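Local coordinates for Alr4995 protein (Nostoc sp., PDB 6LRF) that acts as a bifunctional cyanobacterial enzyme, with arginine dihydrolase activity and ornithine cyclodeaminase activity in a single chain, at residues 372-382 against 555-566. Sequence-based numbering, arbitrary orientation.
Sequences QDGVAPDDFYV and RHHLKVINTIRR
A loop linking strands 366-369 and 388-392 of a mixed beta sheet lies along helix 554-567 of the Rossmann-fold region, and the side chain of N562 meets its backbone midway. The carboxamide grips both polar backbone atoms of A376: OD1 accepts a hydrogen bond from A376 N on a lone pair, N to OD1 2.9 Å, while ND2 returns a nearly straight bond to A376 O. A376 O lies close to the amide plane of N562, although ND2 itself sits above the plane of the carbonyl. With CG anti to the backbone N (chi1 -163°), the amide stands out from the helix toward the loop.

One turn on, R565 NE donates to G374 O over 3.0 Å, the acceptor lying in the guanidinium plane; R565 NH1 is bound separately by P605 O. Between these polar grips, V375 lays CG1 on R566 CB and CG2 near R565 O.

F380 and V382 continue the apolar packing toward R555. The aromatic ring carries A376 CB over one face, offset toward its rim, and brings CE1 within 3.7 Å of N562 CB; its edge points at L558 O. V382 CG2 settles between R555 CG and L558 CB, at 4.1 Å from each.

Near V382, the R555 chain bends at chi3 (58°), carrying NH2 to a salt bridge with D379 OD1 at 3.4 Å whose hydrogen bond is weak; E344 OE1 is a long, weak ion partner of the same NH2, and D436 N bonds weakly to D379 OD2. A water joins R555 NH1 to D379 O. D378 OD1 and R566 NH1 form a long salt bridge of 3.9 Å.

Both backbone polar atoms of A376 and both ends of the N562 amide are thus paired, and the two bonds in tandem fix the rotation of the amide. The loop offers mainly backbone N and O atoms, which helix side chains bind, with looser charge pairing along the more exposed flank.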
ATOM      1  N   GLN B 372     -41.408   5.705  22.967  1.00 33.33           N
ATOM      2  CA  GLN B 372     -41.652   5.356  21.570  1.00 29.63           C
ATOM      3  C   GLN B 372     -40.820   4.116  21.239  1.00 31.48           C
ATOM      4  O   GLN B 372     -39.598   4.140  21.418  1.00 25.01           O
ATOM      5  CB  GLN B 372     -41.282   6.544  20.679  1.00 29.85           C
ATOM      6  CG  GLN B 372     -41.472   6.357  19.208  1.00 36.09           C
ATOM      7  CD  GLN B 372     -41.098   7.611  18.432  1.00 39.98           C
ATOM      8  OE1 GLN B 372     -40.852   8.676  19.018  1.00 40.23           O
ATOM      9  NE2 GLN B 372     -41.040   7.492  17.105  1.00 45.27           N
ATOM     10  N   ASP B 373     -41.469   3.026  20.820  1.00 28.45           N
ATOM     11  CA  ASP B 373     -40.763   1.791  20.458  1.00 29.72           C
ATOM     12  C   ASP B 373     -39.494   2.056  19.634  1.00 24.24           C
ATOM     13  O   ASP B 373     -39.546   2.778  18.647  1.00 19.96           O
ATOM     14  CB  ASP B 373     -41.676   0.862  19.654  1.00 33.34           C
ATOM     15  CG  ASP B 373     -42.518  -0.036  20.525  1.00 37.45           C
ATOM     16  OD1 ASP B 373     -42.561   0.169  21.761  1.00 35.84           O
ATOM     17  OD2 ASP B 373     -43.150  -0.949  19.955  1.00 42.38           O
ATOM     18  N   GLY B 374     -38.365   1.475  20.042  1.00 21.38           N
ATOM     19  CA  GLY B 374     -37.129   1.602  19.279  1.00 22.89           C
ATOM     20  C   GLY B 374     -36.466   2.972  19.354  1.00 23.92           C
ATOM     21  O   GLY B 374     -35.673   3.318  18.494  1.00 19.13           O
ATOM     22  N   VAL B 375     -36.792   3.753  20.384  1.00 22.32           N
ATOM     23  CA  VAL B 375     -36.193   5.078  20.571  1.00 19.49           C
ATOM     24  C   VAL B 375     -35.809   5.203  22.043  1.00 20.96           C
ATOM     25  O   VAL B 375     -36.624   4.941  22.909  1.00 19.93           O
ATOM     26  CB  VAL B 375     -37.164   6.215  20.162  1.00 24.90           C
ATOM     27  CG1 VAL B 375     -36.596   7.589  20.523  1.00 20.84           C
ATOM     28  CG2 VAL B 375     -37.490   6.151  18.664  1.00 20.23           C
ATOM     29  N   ALA B 376     -34.562   5.559  22.338  1.00 21.31           N
ATOM     30  CA  ALA B 376     -34.142   5.726  23.733  1.00 19.77           C
ATOM     31  C   ALA B 376     -34.476   7.147  24.179  1.00 19.40           C
ATOM     32  O   ALA B 376     -34.578   8.045  23.337  1.00 18.99           O
ATOM     33  CB  ALA B 376     -32.654   5.440  23.892  1.00 16.50           C
ATOM     34  N   PRO B 377     -34.694   7.349  25.491  1.00 19.02           N
ATOM     35  CA  PRO B 377     -34.888   8.709  26.008  1.00 21.59           C
ATOM     36  C   PRO B 377     -33.640   9.512  25.815  1.00 21.90           C
ATOM     37  O   PRO B 377     -32.556   8.936  25.713  1.00 20.41           O
ATOM     38  CB  PRO B 377     -35.171   8.504  27.502  1.00 22.96           C
ATOM     39  CG  PRO B 377     -34.598   7.148  27.808  1.00 20.13           C
ATOM     40  CD  PRO B 377     -34.813   6.340  26.556  1.00 18.30           C
ATOM     41  N   ASP B 378     -33.788  10.829  25.778  1.00 22.97           N
ATOM     42  CA  ASP B 378     -32.662  11.701  25.513  1.00 24.47           C
ATOM     43  C   ASP B 378     -31.593  11.559  26.589  1.00 22.82           C
ATOM     44  O   ASP B 378     -31.901  11.360  27.762  1.00 26.19           O
ATOM     45  CB  ASP B 378     -33.134  13.146  25.410  1.00 29.71           C
ATOM     46  CG  ASP B 378     -32.235  13.978  24.533  1.00 45.76           C
ATOM     47  OD1 ASP B 378     -32.362  13.882  23.285  1.00 48.49           O
ATOM     48  OD2 ASP B 378     -31.394  14.716  25.093  1.00 48.81           O
ATOM     49  N   ASP B 379     -30.338  11.660  26.167  1.00 22.40           N
ATOM     50  CA  ASP B 379     -29.170  11.531  27.035  1.00 20.49           C
ATOM     51  C   ASP B 379     -28.974  10.113  27.576  1.00 21.69           C
ATOM     52  O   ASP B 379     -28.338   9.927  28.610  1.00 20.46           O
ATOM     53  CB  ASP B 379     -29.242  12.525  28.202  1.00 25.58           C
ATOM     54  CG  ASP B 379     -27.900  12.705  28.897  1.00 28.99           C
ATOM     55  OD1 ASP B 379     -26.853  12.668  28.201  1.00 31.43           O
ATOM     56  OD2 ASP B 379     -27.897  12.857  30.135  1.00 32.85           O
ATOM     57  N   PHE B 380     -29.481   9.106  26.862  1.00 24.04           N
ATOM     58  CA  PHE B 380     -29.236   7.718  27.267  1.00 19.19           C
ATOM     59  C   PHE B 380     -27.738   7.436  27.311  1.00 19.32           C
ATOM     60  O   PHE B 380     -26.964   7.937  26.489  1.00 19.30           O
ATOM     61  CB  PHE B 380     -29.945   6.726  26.328  1.00 18.39           C
ATOM     62  CG  PHE B 380     -29.433   6.746  24.916  1.00 17.31           C
ATOM     63  CD1 PHE B 380     -29.806   7.757  24.051  1.00 17.97           C
ATOM     64  CD2 PHE B 380     -28.591   5.741  24.453  1.00 24.13           C
ATOM     65  CE1 PHE B 380     -29.336   7.790  22.754  1.00 19.01           C
ATOM     66  CE2 PHE B 380     -28.122   5.750  23.141  1.00 20.62           C
ATOM     67  CZ  PHE B 380     -28.497   6.778  22.295  1.00 21.46           C
ATOM     68  N   TYR B 381     -27.321   6.655  28.297  1.00 19.78           N
ATOM     69  CA  TYR B 381     -25.938   6.263  28.379  1.00 22.21           C
ATOM     70  C   TYR B 381     -25.648   5.229  27.283  1.00 22.19           C
ATOM     71  O   TYR B 381     -26.488   4.366  26.977  1.00 17.77           O
ATOM     72  CB  TYR B 381     -25.619   5.720  29.766  1.00 19.28           C
ATOM     73  CG  TYR B 381     -24.286   5.014  29.857  1.00 19.26           C
ATOM     74  CD1 TYR B 381     -23.102   5.716  30.062  1.00 22.63           C
ATOM     75  CD2 TYR B 381     -24.223   3.629  29.779  1.00 26.70           C
ATOM     76  CE1 TYR B 381     -21.860   5.040  30.158  1.00 25.65           C
ATOM     77  CE2 TYR B 381     -23.008   2.952  29.864  1.00 29.72           C
ATOM     78  CZ  TYR B 381     -21.836   3.653  30.043  1.00 28.19           C
ATOM     79  OH  TYR B 381     -20.659   2.927  30.135  1.00 30.95           O
ATOM     80  N   VAL B 382     -24.466   5.342  26.682  1.00 19.63           N
ATOM     81  CA  VAL B 382     -24.059   4.440  25.609  1.00 20.62           C
ATOM     82  C   VAL B 382     -23.118   3.357  26.118  1.00 19.75           C
ATOM     83  O   VAL B 382     -22.032   3.647  26.597  1.00 18.16           O
ATOM     84  CB  VAL B 382     -23.381   5.206  24.463  1.00 20.13           C
ATOM     85  CG1 VAL B 382     -22.962   4.229  23.332  1.00 19.46           C
ATOM     86  CG2 VAL B 382     -24.326   6.265  23.920  1.00 19.80           C
ATOM     87  N   ARG B 555     -20.839   8.387  21.435  1.00 24.90           N
ATOM     88  CA  ARG B 555     -21.992   9.115  21.958  1.00 26.46           C
ATOM     89  C   ARG B 555     -22.634  10.034  20.905  1.00 24.86           C
ATOM     90  O   ARG B 555     -23.848   9.981  20.691  1.00 25.45           O
ATOM     91  CB  ARG B 555     -21.586   9.921  23.213  1.00 27.26           C
ATOM     92  CG  ARG B 555     -21.397   9.055  24.481  1.00 27.80           C
ATOM     93  CD  ARG B 555     -20.962   9.894  25.687  1.00 27.17           C
ATOM     94  NE  ARG B 555     -21.919  10.956  26.002  1.00 25.60           N
ATOM     95  CZ  ARG B 555     -22.949  10.803  26.830  1.00 31.64           C
ATOM     96  NH1 ARG B 555     -23.158   9.634  27.425  1.00 25.70           N
ATOM     97  NH2 ARG B 555     -23.768  11.817  27.077  1.00 30.55           N
ATOM     98  N   HIS B 556     -21.830  10.863  20.240  1.00 21.61           N
ATOM     99  CA  HIS B 556     -22.348  11.739  19.199  1.00 22.51           C
ATOM    100  C   HIS B 556     -22.989  10.933  18.068  1.00 24.59           C
ATOM    101  O   HIS B 556     -24.023  11.323  17.515  1.00 22.72           O
ATOM    102  CB  HIS B 556     -21.238  12.640  18.638  1.00 30.33           C
ATOM    103  CG  HIS B 556     -20.901  13.811  19.514  1.00 36.16           C
ATOM    104  ND1 HIS B 556     -20.106  14.857  19.091  1.00 43.00           N
ATOM    105  CD2 HIS B 556     -21.251  14.101  20.792  1.00 37.18           C
ATOM    106  CE1 HIS B 556     -19.989  15.741  20.065  1.00 41.46           C
ATOM    107  NE2 HIS B 556     -20.678  15.311  21.106  1.00 39.27           N
ATOM    108  N   HIS B 557     -22.364   9.809  17.726  1.00 25.06           N
ATOM    109  CA  HIS B 557     -22.844   8.946  16.643  1.00 24.44           C
ATOM    110  C   HIS B 557     -24.202   8.297  16.950  1.00 23.28           C
ATOM    111  O   HIS B 557     -25.141   8.367  16.154  1.00 22.06           O
ATOM    112  CB  HIS B 557     -21.806   7.867  16.369  1.00 25.15           C
ATOM    113  CG  HIS B 557     -21.923   7.246  15.015  1.00 31.92           C
ATOM    114  ND1 HIS B 557     -21.625   7.929  13.848  1.00 35.79           N
ATOM    115  CD2 HIS B 557     -22.303   6.001  14.639  1.00 30.51           C
ATOM    116  CE1 HIS B 557     -21.811   7.127  12.815  1.00 31.56           C
ATOM    117  NE2 HIS B 557     -22.223   5.955  13.265  1.00 30.25           N
ATOM    118  N   LEU B 558     -24.283   7.656  18.112  1.00 21.60           N
ATOM    119  CA  LEU B 558     -25.516   7.043  18.596  1.00 21.84           C
ATOM    120  C   LEU B 558     -26.610   8.079  18.839  1.00 25.24           C
ATOM    121  O   LEU B 558     -27.788   7.800  18.584  1.00 21.16           O
ATOM    122  CB  LEU B 558     -25.248   6.260  19.887  1.00 21.41           C
ATOM    123  CG  LEU B 558     -24.954   4.772  19.703  1.00 29.70           C
ATOM    124  CD1 LEU B 558     -26.229   4.040  19.262  1.00 25.89           C
ATOM    125  CD2 LEU B 558     -23.835   4.562  18.689  1.00 30.04           C
ATOM    126  N   LYS B 559     -26.229   9.263  19.333  1.00 18.40           N
ATOM    127  CA  LYS B 559     -27.202  10.342  19.519  1.00 20.62           C
ATOM    128  C   LYS B 559     -27.876  10.698  18.217  1.00 21.56           C
ATOM    129  O   LYS B 559     -29.087  10.903  18.165  1.00 22.74           O
ATOM    130  CB  LYS B 559     -26.547  11.602  20.097  1.00 23.31           C
ATOM    131  CG  LYS B 559     -27.423  12.837  19.973  1.00 27.04           C
ATOM    132  CD  LYS B 559     -26.938  13.984  20.859  1.00 34.21           C
ATOM    133  CE  LYS B 559     -28.002  15.074  20.967  1.00 38.91           C
ATOM    134  NZ  LYS B 559     -27.758  15.981  22.130  1.00 41.29           N
ATOM    135  N   VAL B 560     -27.087  10.794  17.154  1.00 19.13           N
ATOM    136  CA  VAL B 560     -27.642  11.154  15.865  1.00 17.66           C
ATOM    137  C   VAL B 560     -28.609  10.078  15.385  1.00 21.65           C
ATOM    138  O   VAL B 560     -29.688  10.382  14.875  1.00 19.96           O
ATOM    139  CB  VAL B 560     -26.529  11.373  14.809  1.00 26.44           C
ATOM    140  CG1 VAL B 560     -27.116  11.392  13.392  1.00 22.76           C
ATOM    141  CG2 VAL B 560     -25.760  12.662  15.111  1.00 29.14           C
ATOM    142  N   ILE B 561     -28.224   8.816  15.556  1.00 21.29           N
ATOM    143  CA  ILE B 561     -29.059   7.717  15.087  1.00 17.93           C
ATOM    144  C   ILE B 561     -30.372   7.716  15.854  1.00 20.32           C
ATOM    145  O   ILE B 561     -31.451   7.665  15.256  1.00 19.69           O
ATOM    146  CB  ILE B 561     -28.345   6.369  15.229  1.00 19.18           C
ATOM    147  CG1 ILE B 561     -27.193   6.309  14.202  1.00 17.74           C
ATOM    148  CG2 ILE B 561     -29.338   5.214  15.029  1.00 19.19           C
ATOM    149  CD1 ILE B 561     -26.289   5.084  14.336  1.00 21.23           C
ATOM    150  N   ASN B 562     -30.278   7.803  17.176  1.00 18.95           N
ATOM    151  CA  ASN B 562     -31.471   7.879  18.016  1.00 21.42           C
ATOM    152  C   ASN B 562     -32.388   9.068  17.685  1.00 20.18           C
ATOM    153  O   ASN B 562     -33.610   8.950  17.680  1.00 23.54           O
ATOM    154  CB  ASN B 562     -31.069   7.955  19.490  1.00 17.71           C
ATOM    155  CG  ASN B 562     -32.218   7.632  20.395  1.00 22.66           C
ATOM    156  OD1 ASN B 562     -32.755   6.525  20.332  1.00 20.27           O
ATOM    157  ND2 ASN B 562     -32.620   8.591  21.238  1.00 18.72           N
ATOM    158  N   THR B 563     -31.796  10.219  17.406  1.00 21.96           N
ATOM    159  CA  THR B 563     -32.581  11.411  17.094  1.00 20.27           C
ATOM    160  C   THR B 563     -33.352  11.254  15.780  1.00 22.27           C
ATOM    161  O   THR B 563     -34.532  11.611  15.688  1.00 24.45           O
ATOM    162  CB  THR B 563     -31.663  12.655  17.046  1.00 22.61           C
ATOM    163  OG1 THR B 563     -31.060  12.834  18.331  1.00 22.82           O
ATOM    164  CG2 THR B 563     -32.441  13.904  16.686  1.00 25.18           C
ATOM    165  N   ILE B 564     -32.698  10.723  14.751  1.00 20.66           N
ATOM    166  CA  ILE B 564     -33.389  10.513  13.478  1.00 21.16           C
ATOM    167  C   ILE B 564     -34.495   9.459  13.642  1.00 20.44           C
ATOM    168  O   ILE B 564     -35.592   9.631  13.122  1.00 21.10           O
ATOM    169  CB  ILE B 564     -32.412  10.096  12.341  1.00 22.32           C
ATOM    170  CG1 ILE B 564     -31.272  11.119  12.203  1.00 22.59           C
ATOM    171  CG2 ILE B 564     -33.151   9.997  11.005  1.00 23.64           C
ATOM    172  CD1 ILE B 564     -31.751  12.563  12.004  1.00 30.27           C
ATOM    173  N   ARG B 565     -34.219   8.384  14.385  1.00 20.12           N
ATOM    174  CA  ARG B 565     -35.246   7.380  14.645  1.00 20.62           C
ATOM    175  C   ARG B 565     -36.431   8.037  15.378  1.00 22.95           C
ATOM    176  O   ARG B 565     -37.589   7.730  15.085  1.00 24.52           O
ATOM    177  CB  ARG B 565     -34.680   6.190  15.433  1.00 16.91           C
ATOM    178  CG  ARG B 565     -33.662   5.333  14.637  1.00 20.34           C
ATOM    179  CD  ARG B 565     -33.178   4.126  15.448  1.00 18.51           C
ATOM    180  NE  ARG B 565     -34.291   3.237  15.785  1.00 25.92           N
ATOM    181  CZ  ARG B 565     -34.727   2.254  15.000  1.00 25.87           C
ATOM    182  NH1 ARG B 565     -34.121   2.007  13.840  1.00 19.12           N
ATOM    183  NH2 ARG B 565     -35.765   1.515  15.374  1.00 24.16           N
ATOM    184  N   ARG B 566     -36.155   8.980  16.279  1.00 22.02           N
ATOM    185  CA  ARG B 566     -37.242   9.649  16.986  1.00 24.26           C
ATOM    186  C   ARG B 566     -38.126  10.458  16.048  1.00 25.93           C
ATOM    187  O   ARG B 566     -39.346  10.383  16.129  1.00 25.26           O
ATOM    188  CB  ARG B 566     -36.721  10.562  18.090  1.00 27.61           C
ATOM    189  CG  ARG B 566     -37.874  11.182  18.889  1.00 25.66           C
ATOM    190  CD  ARG B 566     -37.398  11.868  20.144  1.00 25.70           C
ATOM    191  NE  ARG B 566     -36.555  13.017  19.825  1.00 34.70           N
ATOM    192  CZ  ARG B 566     -35.259  13.094  20.122  1.00 40.83           C
ATOM    193  NH1 ARG B 566     -34.663  12.085  20.757  1.00 36.73           N
ATOM    194  NH2 ARG B 566     -34.559  14.179  19.790  1.00 40.56           N
TER
HETATM  195  O   HOH W   1     -35.469  10.529  22.528  1.00 30.97           O
HETATM  196  O   HOH W   2     -25.484   9.494  29.262  1.00 22.39           O